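Local coordinates for protein putative transcriptional regulator (Clostridium difficile, PDB 3QI7) that is of uncertain function but has a periplasmic binding protein-like fold and is probably a lipoprotein or a ligand-sensing regulator, at residues D325-Q328 and E329-C332; K207-Q210 and F211-D215; A276-Y279 and D280-N283. All coordinates share one frame; numbering follows the deposited sequence.

Contact 1. Residues D325-Q328 and E329-C332; sequences DLTQ and EDVC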
loop_
_atom_site.group_PDB
_atom_site.type_symbol
_atom_site.label_atom_id
_atom_site.label_comp_id
_atom_site.label_asym_id
_atom_site.label_seq_id
_atom_site.Cartn_x
_atom_site.Cartn_y
_atom_site.Cartn_z
ATOM N N ASP A 325 -4.636 7.495 -25.924
ATOM C CA ASP A 325 -6.081 7.338 -26.111
ATOM C C ASP A 325 -6.561 5.906 -25.786
ATOM O O ASP A 325 -7.214 5.253 -26.604
ATOM C CB ASP A 325 -6.454 7.729 -27.565
ATOM C CG ASP A 325 -7.954 7.784 -27.800
ATOM O OD1 ASP A 325 -8.735 8.036 -26.845
ATOM O OD2 ASP A 325 -8.334 7.574 -28.959
ATOM N N LEU A 326 -6.215 5.421 -24.600
ATOM C CA LEU A 326 -6.638 4.095 -24.132
ATOM C C LEU A 326 -7.790 4.226 -23.159
ATOM O O LEU A 326 -7.929 5.246 -22.488
ATOM C CB LEU A 326 -5.497 3.404 -23.401
ATOM C CG LEU A 326 -4.159 3.349 -24.123
ATOM C CD1 LEU A 326 -3.099 2.868 -23.166
ATOM C CD2 LEU A 326 -4.256 2.488 -25.398
ATOM N N THR A 327 -8.596 3.171 -23.066
ATOM C CA THR A 327 -9.691 3.107 -22.111
ATOM C C THR A 327 -9.462 1.893 -21.178
ATOM O O THR A 327 -8.467 1.147 -21.316
ATOM C CB THR A 327 -11.058 2.993 -22.853
ATOM O OG1 THR A 327 -11.065 1.791 -23.626
ATOM C CG2 THR A 327 -11.317 4.218 -23.777
ATOM N N GLN A 328 -10.375 1.706 -20.226
ATOM C CA GLN A 328 -10.236 0.644 -19.198
ATOM C C GLN A 328 -10.003 -0.746 -19.824
ATOM O O GLN A 328 -9.279 -1.554 -19.269
ATOM C CB GLN A 328 -11.473 0.605 -18.293
ATOM C CG GLN A 328 -12.799 0.293 -19.065
ATOM C CD GLN A 328 -14.068 0.556 -18.284
ATOM O OE1 GLN A 328 -14.058 0.677 -17.070
ATOM N NE2 GLN A 328 -15.188 0.634 -18.996
ATOM N N GLU A 329 -10.624 -1.013 -20.977
ATOM C CA GLU A 329 -10.505 -2.316 -21.621
ATOM C C GLU A 329 -9.081 -2.579 -22.053
ATOM O O GLU A 329 -8.648 -3.719 -22.025
ATOM C CB GLU A 329 -11.399 -2.459 -22.868
ATOM C CG GLU A 329 -12.886 -2.344 -22.618
ATOM C CD GLU A 329 -13.392 -0.908 -22.770
ATOM O OE1 GLU A 329 -12.591 0.038 -22.574
ATOM O OE2 GLU A 329 -14.593 -0.735 -23.075
ATOM N N ASP A 330 -8.363 -1.529 -22.456
ATOM C CA ASP A 330 -6.989 -1.668 -22.973
ATOM C C ASP A 330 -5.962 -1.960 -21.891
ATOM O O ASP A 330 -4.963 -2.648 -22.153
ATOM C CB ASP A 330 -6.546 -0.396 -23.674
ATOM C CG ASP A 330 -7.372 -0.069 -24.881
ATOM O OD1 ASP A 330 -7.517 -0.950 -25.747
ATOM O OD2 ASP A 330 -7.857 1.073 -24.968
ATOM N N VAL A 331 -6.196 -1.454 -20.684
ATOM C CA VAL A 331 -5.176 -1.529 -19.628
ATOM C C VAL A 331 -5.512 -2.493 -18.474
ATOM O O VAL A 331 -4.607 -2.959 -17.804
ATOM C CB VAL A 331 -4.788 -0.112 -19.065
ATOM C CG1 VAL A 331 -4.372 0.841 -20.216
ATOM C CG2 VAL A 331 -5.895 0.508 -18.221
ATOM N N CYS A 332 -6.790 -2.804 -18.263
ATOM C CA CYS A 332 -7.193 -3.609 -17.119
ATOM C C CYS A 332 -7.084 -5.098 -17.468
ATOM O O CYS A 332 -8.074 -5.753 -17.822
ATOM C CB CYS A 332 -8.586 -3.238 -16.634
ATOM S SG CYS A 332 -8.690 -1.588 -15.939
#

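Contact 2. Residues K207-Q210 and F211-D215; sequences KVKQ and FLNED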
loop_
_atom_site.group_PDB
_atom_site.type_symbol
_atom_site.label_atom_id
_atom_site.label_comp_id
_atom_site.label_asym_id
_atom_site.label_seq_id
_atom_site.Cartn_x
_atom_site.Cartn_y
_atom_site.Cartn_z
ATOM N N LYS A 207 1.004 -1.690 27.981
ATOM C CA LYS A 207 0.495 -3.017 28.354
ATOM C C LYS A 207 0.647 -3.964 27.151
ATOM O O LYS A 207 1.120 -5.100 27.296
ATOM C CB LYS A 207 -0.965 -2.945 28.832
ATOM C CG LYS A 207 -1.171 -2.139 30.111
ATOM C CD LYS A 207 -2.644 -2.156 30.545
ATOM C CE LYS A 207 -2.804 -1.903 32.041
ATOM N NZ LYS A 207 -2.133 -0.644 32.480
ATOM N N VAL A 208 0.288 -3.491 25.959
ATOM C CA VAL A 208 0.473 -4.283 24.753
ATOM C C VAL A 208 1.952 -4.645 24.499
ATOM O O VAL A 208 2.286 -5.815 24.243
ATOM C CB VAL A 208 -0.105 -3.576 23.516
ATOM C CG1 VAL A 208 0.340 -4.303 22.209
ATOM C CG2 VAL A 208 -1.636 -3.474 23.649
ATOM N N LYS A 209 2.826 -3.642 24.569
ATOM C CA LYS A 209 4.269 -3.860 24.504
ATOM C C LYS A 209 4.752 -4.930 25.484
ATOM O O LYS A 209 5.469 -5.844 25.091
ATOM C CB LYS A 209 5.014 -2.553 24.760
ATOM C CG LYS A 209 6.520 -2.704 24.702
ATOM C CD LYS A 209 7.222 -1.407 25.062
ATOM C CE LYS A 209 7.305 -0.454 23.883
ATOM N NZ LYS A 209 8.061 0.759 24.348
ATOM N N GLN A 210 4.367 -4.829 26.753
ATOM C CA GLN A 210 4.783 -5.840 27.751
ATOM C C GLN A 210 4.219 -7.214 27.426
ATOM O O GLN A 210 4.905 -8.225 27.551
ATOM C CB GLN A 210 4.386 -5.457 29.181
ATOM C CG GLN A 210 5.170 -4.269 29.706
ATOM C CD GLN A 210 5.227 -4.181 31.226
ATOM O OE1 GLN A 210 5.037 -3.100 31.808
ATOM N NE2 GLN A 210 5.516 -5.316 31.880
ATOM N N PHE A 211 2.964 -7.242 26.996
ATOM C CA PHE A 211 2.317 -8.486 26.630
ATOM C C PHE A 211 3.087 -9.162 25.476
ATOM O O PHE A 211 3.401 -10.389 25.532
ATOM C CB PHE A 211 0.854 -8.240 26.239
ATOM C CG PHE A 211 0.133 -9.490 25.813
ATOM C CD1 PHE A 211 0.198 -9.927 24.500
ATOM C CD2 PHE A 211 -0.589 -10.253 26.741
ATOM C CE1 PHE A 211 -0.443 -11.089 24.111
ATOM C CE2 PHE A 211 -1.235 -11.416 26.351
ATOM C CZ PHE A 211 -1.153 -11.842 25.052
ATOM N N LEU A 212 3.361 -8.383 24.435
ATOM C CA LEU A 212 4.055 -8.913 23.259
ATOM C C LEU A 212 5.441 -9.436 23.609
ATOM O O LEU A 212 5.785 -10.570 23.237
ATOM C CB LEU A 212 4.125 -7.920 22.113
ATOM C CG LEU A 212 2.846 -7.627 21.339
ATOM C CD1 LEU A 212 3.078 -6.356 20.510
ATOM C CD2 LEU A 212 2.430 -8.813 20.452
ATOM N N ASN A 213 6.214 -8.653 24.350
ATOM C CA ASN A 213 7.544 -9.084 24.715
ATOM C C ASN A 213 7.550 -10.413 25.453
ATOM O O ASN A 213 8.354 -11.312 25.135
ATOM C CB ASN A 213 8.292 -7.975 25.459
ATOM C CG ASN A 213 8.777 -6.883 24.503
ATOM O OD1 ASN A 213 9.237 -7.187 23.399
ATOM N ND2 ASN A 213 8.663 -5.625 24.911
ATOM N N GLU A 214 6.646 -10.558 26.417
ATOM C CA GLU A 214 6.591 -11.795 27.186
ATOM C C GLU A 214 6.095 -12.962 26.345
ATOM O O GLU A 214 6.655 -14.049 26.432
ATOM C CB GLU A 214 5.754 -11.626 28.450
ATOM C CG GLU A 214 6.356 -10.625 29.400
ATOM C CD GLU A 214 7.763 -11.002 29.850
ATOM O OE1 GLU A 214 7.976 -12.177 30.237
ATOM O OE2 GLU A 214 8.649 -10.116 29.813
ATOM N N ASP A 215 5.093 -12.739 25.496
ATOM C CA ASP A 215 4.539 -13.838 24.692
ATOM C C ASP A 215 5.538 -14.347 23.622
ATOM O O ASP A 215 5.739 -15.571 23.451
ATOM C CB ASP A 215 3.234 -13.442 24.047
ATOM C CG ASP A 215 2.448 -14.660 23.577
ATOM O OD1 ASP A 215 1.843 -15.326 24.453
ATOM O OD2 ASP A 215 2.490 -14.970 22.365
#

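Contact 3. Residues A276-Y279 and D280-N283; sequences AQNY and DKIN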
loop_
_atom_site.group_PDB
_atom_site.type_symbol
_atom_site.label_atom_id
_atom_site.label_comp_id
_atom_site.label_asym_id
_atom_site.label_seq_id
_atom_site.Cartn_x
_atom_site.Cartn_y
_atom_site.Cartn_z
ATOM N N ALA A 276 13.451 10.561 1.801
ATOM C CA ALA A 276 12.300 9.872 2.431
ATOM C C ALA A 276 11.474 9.021 1.479
ATOM O O ALA A 276 10.796 8.094 1.941
ATOM C CB ALA A 276 11.399 10.854 3.146
ATOM N N GLN A 277 11.531 9.351 0.183
ATOM C CA GLN A 277 10.838 8.617 -0.877
ATOM C C GLN A 277 11.843 7.851 -1.767
ATOM O O GLN A 277 11.463 7.309 -2.799
ATOM C CB GLN A 277 9.991 9.567 -1.765
ATOM C CG GLN A 277 8.641 10.036 -1.191
ATOM C CD GLN A 277 8.798 11.016 -0.033
ATOM O OE1 GLN A 277 8.366 10.750 1.109
ATOM N NE2 GLN A 277 9.449 12.136 -0.307
ATOM N N ASN A 278 13.126 7.826 -1.394
ATOM C CA ASN A 278 14.095 7.038 -2.136
ATOM C C ASN A 278 14.121 5.604 -1.532
ATOM O O ASN A 278 14.988 5.252 -0.737
ATOM C CB ASN A 278 15.479 7.681 -2.118
ATOM C CG ASN A 278 16.450 7.002 -3.070
ATOM O OD1 ASN A 278 16.345 5.806 -3.355
ATOM N ND2 ASN A 278 17.415 7.748 -3.531
ATOM N N TYR A 279 13.143 4.802 -1.911
ATOM C CA TYR A 279 12.963 3.500 -1.276
ATOM C C TYR A 279 14.116 2.535 -1.563
ATOM O O TYR A 279 14.434 1.716 -0.707
ATOM C CB TYR A 279 11.615 2.901 -1.654
ATOM C CG TYR A 279 10.487 3.794 -1.229
ATOM C CD1 TYR A 279 10.256 4.045 0.119
ATOM C CD2 TYR A 279 9.671 4.430 -2.159
ATOM C CE1 TYR A 279 9.265 4.888 0.523
ATOM C CE2 TYR A 279 8.634 5.279 -1.743
ATOM C CZ TYR A 279 8.436 5.494 -0.416
ATOM O OH TYR A 279 7.444 6.338 0.012
ATOM N N ASP A 280 14.752 2.624 -2.725
ATOM C CA ASP A 280 15.886 1.721 -3.013
ATOM C C ASP A 280 17.071 1.997 -2.082
ATOM O O ASP A 280 17.745 1.074 -1.641
ATOM C CB ASP A 280 16.353 1.852 -4.452
ATOM C CG ASP A 280 15.328 1.338 -5.440
ATOM O OD1 ASP A 280 14.400 0.605 -5.036
ATOM O OD2 ASP A 280 15.428 1.694 -6.614
ATOM N N LYS A 281 17.298 3.272 -1.778
ATOM C CA LYS A 281 18.421 3.682 -0.951
ATOM C C LYS A 281 18.129 3.302 0.504
ATOM O O LYS A 281 19.023 2.850 1.220
ATOM C CB LYS A 281 18.665 5.194 -1.100
ATOM C CG LYS A 281 19.852 5.701 -0.279
ATOM C CD LYS A 281 19.992 7.235 -0.309
ATOM C CE LYS A 281 21.309 7.678 0.371
ATOM N NZ LYS A 281 21.376 9.168 0.592
ATOM N N ILE A 282 16.886 3.511 0.939
ATOM C CA ILE A 282 16.460 3.096 2.279
ATOM C C ILE A 282 16.646 1.578 2.440
ATOM O O ILE A 282 17.149 1.115 3.464
ATOM C CB ILE A 282 15.016 3.501 2.600
ATOM C CG1 ILE A 282 14.860 5.043 2.545
ATOM C CG2 ILE A 282 14.595 2.961 4.002
ATOM C CD1 ILE A 282 13.391 5.536 2.531
ATOM N N ASN A 283 16.230 0.825 1.424
ATOM C CA ASN A 283 16.332 -0.642 1.442
ATOM C C ASN A 283 17.758 -1.175 1.529
ATOM O O ASN A 283 18.020 -2.137 2.272
ATOM C CB ASN A 283 15.602 -1.226 0.246
ATOM C CG ASN A 283 14.116 -1.167 0.424
ATOM O OD1 ASN A 283 13.639 -1.161 1.539
ATOM N ND2 ASN A 283 13.370 -1.149 -0.669
HETATM O O HOH W 1 13.951 4.388 -4.878
#

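Contact 1. Residues D325-Q328 and E329-C332
T327 O takes D330 N at 2.9 Å, and Q328 O takes C332 N at 3.0 Å, as the chain turns from extended L326 and T327 into the single turn of helix 328-331. The first bond is bent, with D330 N standing well above the carbonyl plane of T327. Q328 O also receives a weak bond from V331 N, so one carbonyl closes the turn with two N-H groups. T327 is the N-cap, but its side chain makes no capping bond; instead D330, three residues on, reaches back. With its CG anti to the carbonyl carbon (chi1 -63°), D330 lays OD2 against T327 N at 2.9 Å, nearly straight at 169°, using the anti side of the carboxylate. This is the N3 half of a capping box without its partner. T327 OG1 meanwhile donates to E329 OE1 at 2.6 Å, on the syn side but 33° out of the carboxylate plane; the bend of E329 at chi2 turns its carboxylate back to the hydroxyl. Both carboxylates thus sit at the helix start, where the helix dipole would probably favour their charge. On the apolar side L326 CD1 meets V331 CG1 at 3.8 Å. The turn follows the Schellman motif at D325 that ends helix 306-324. L326 and V331 both touch M321 of that helix and Y336 of helix 334-345, while V331 and C332 rest on V134 of strand 134-137.

Contact 2. Residues K207-Q210 and F211-D215
V208 and L212, one turn apart on helix 203-223, belong to the helix of a beta-alpha-beta crossover between the parallel strands 191-196 and 228-231, the outer strands of a three-stranded sheet. Four successive i to i+4 backbone bonds run through the segment: F211 N to K207 O and L212 N to V208 O, both 2.8 Å, N213 N to K209 O at 3.0 Å, and E214 N to Q210 O at 3.1 Å. The V208 carbonyl is met almost end-on, while the donors at the other three are tilted some 20-26° from the carbonyl plane. Apolar contact follows the same spacing: V208 and L212 lie side by side, CG1 of the valine 3.8 Å from CD1 of the leucine. L212 also touches V239 of helix 234-247 and T196 of strand 191-196, and F211 packs on V194, T196 and P197. Among the polar side chains, D215 OD2 bonds to Y162 OH and Q219 NE2, whereas K209 and N213 run alongside each other towards helix 234-247. N213 has CG beside its backbone N (chi1 -76°), which brings ND2 to within 3.6 Å of K209 CG.

Contact 3. Residues A276-Y279 and D280-N283
N278 caps the start of helix 279-292, its OD1 accepting K281 N at 3.1 Å. Its CG is anti to the backbone N (chi1 -171°), which swings the amide forward over the first turn. The bond is moderately straight, but K281 N stands above the amide plane, 49° out of it. OD1 also accepts a hydrogen bond from a water that in turn accepts one from D280 N at 2.9 Å, so the one oxygen serves two N-H groups of the first turn, one directly and one through water. The side chains of N278 and K281 cross at about a right angle, with K281 CB 3.3 Å from OD1; the lysine then runs fully extended to a salt bridge between NZ and D275. N278 is also the centre of an inverse gamma turn, closed by a weak bond from Y279 N to Q277 O. Regular helix pairing follows, I282 N to N278 O and N283 N to Y279 O. With CG1 anti to its carbonyl carbon (chi1 -61°), I282 lays CG1 against N278 O at 3.3 Å and brings CD1 obliquely to the Y279 ring, 4.2 Å from CD1 of the tyrosine. One face of that ring is covered by Q277 C, 4.0 Å above the plane and over its centre. N283 OD1 is hydrogen-bonded to the hydroxyl of Y371. Around the turn, Y279 packs on V27 and M31 of helix 26-42 and on P305, while I282 sits on P259 and I271 in the loops flanking helix 263-267.

How the contacts relate
From the N terminus the order is contact 2, contact 3, contact 1. They follow in series, none enclosing or crossing another, and since each joins consecutive residues, none closes a long loop. Contact 2 lies within a helix beside the three-stranded parallel sheet. Contact 3 begins helix 279-292 and brings it against helix 26-42, closer to the chain's centre than the other two. Contact 1 bridges helices 306-324 and 334-345 beside the eight-stranded mixed sheet. Contacts 1 and 2 fall on opposite sides of the chain's centre, about 50 Å apart between centres; contact 3 lies about 31 Å from each, centre to centre. The three do not touch one another.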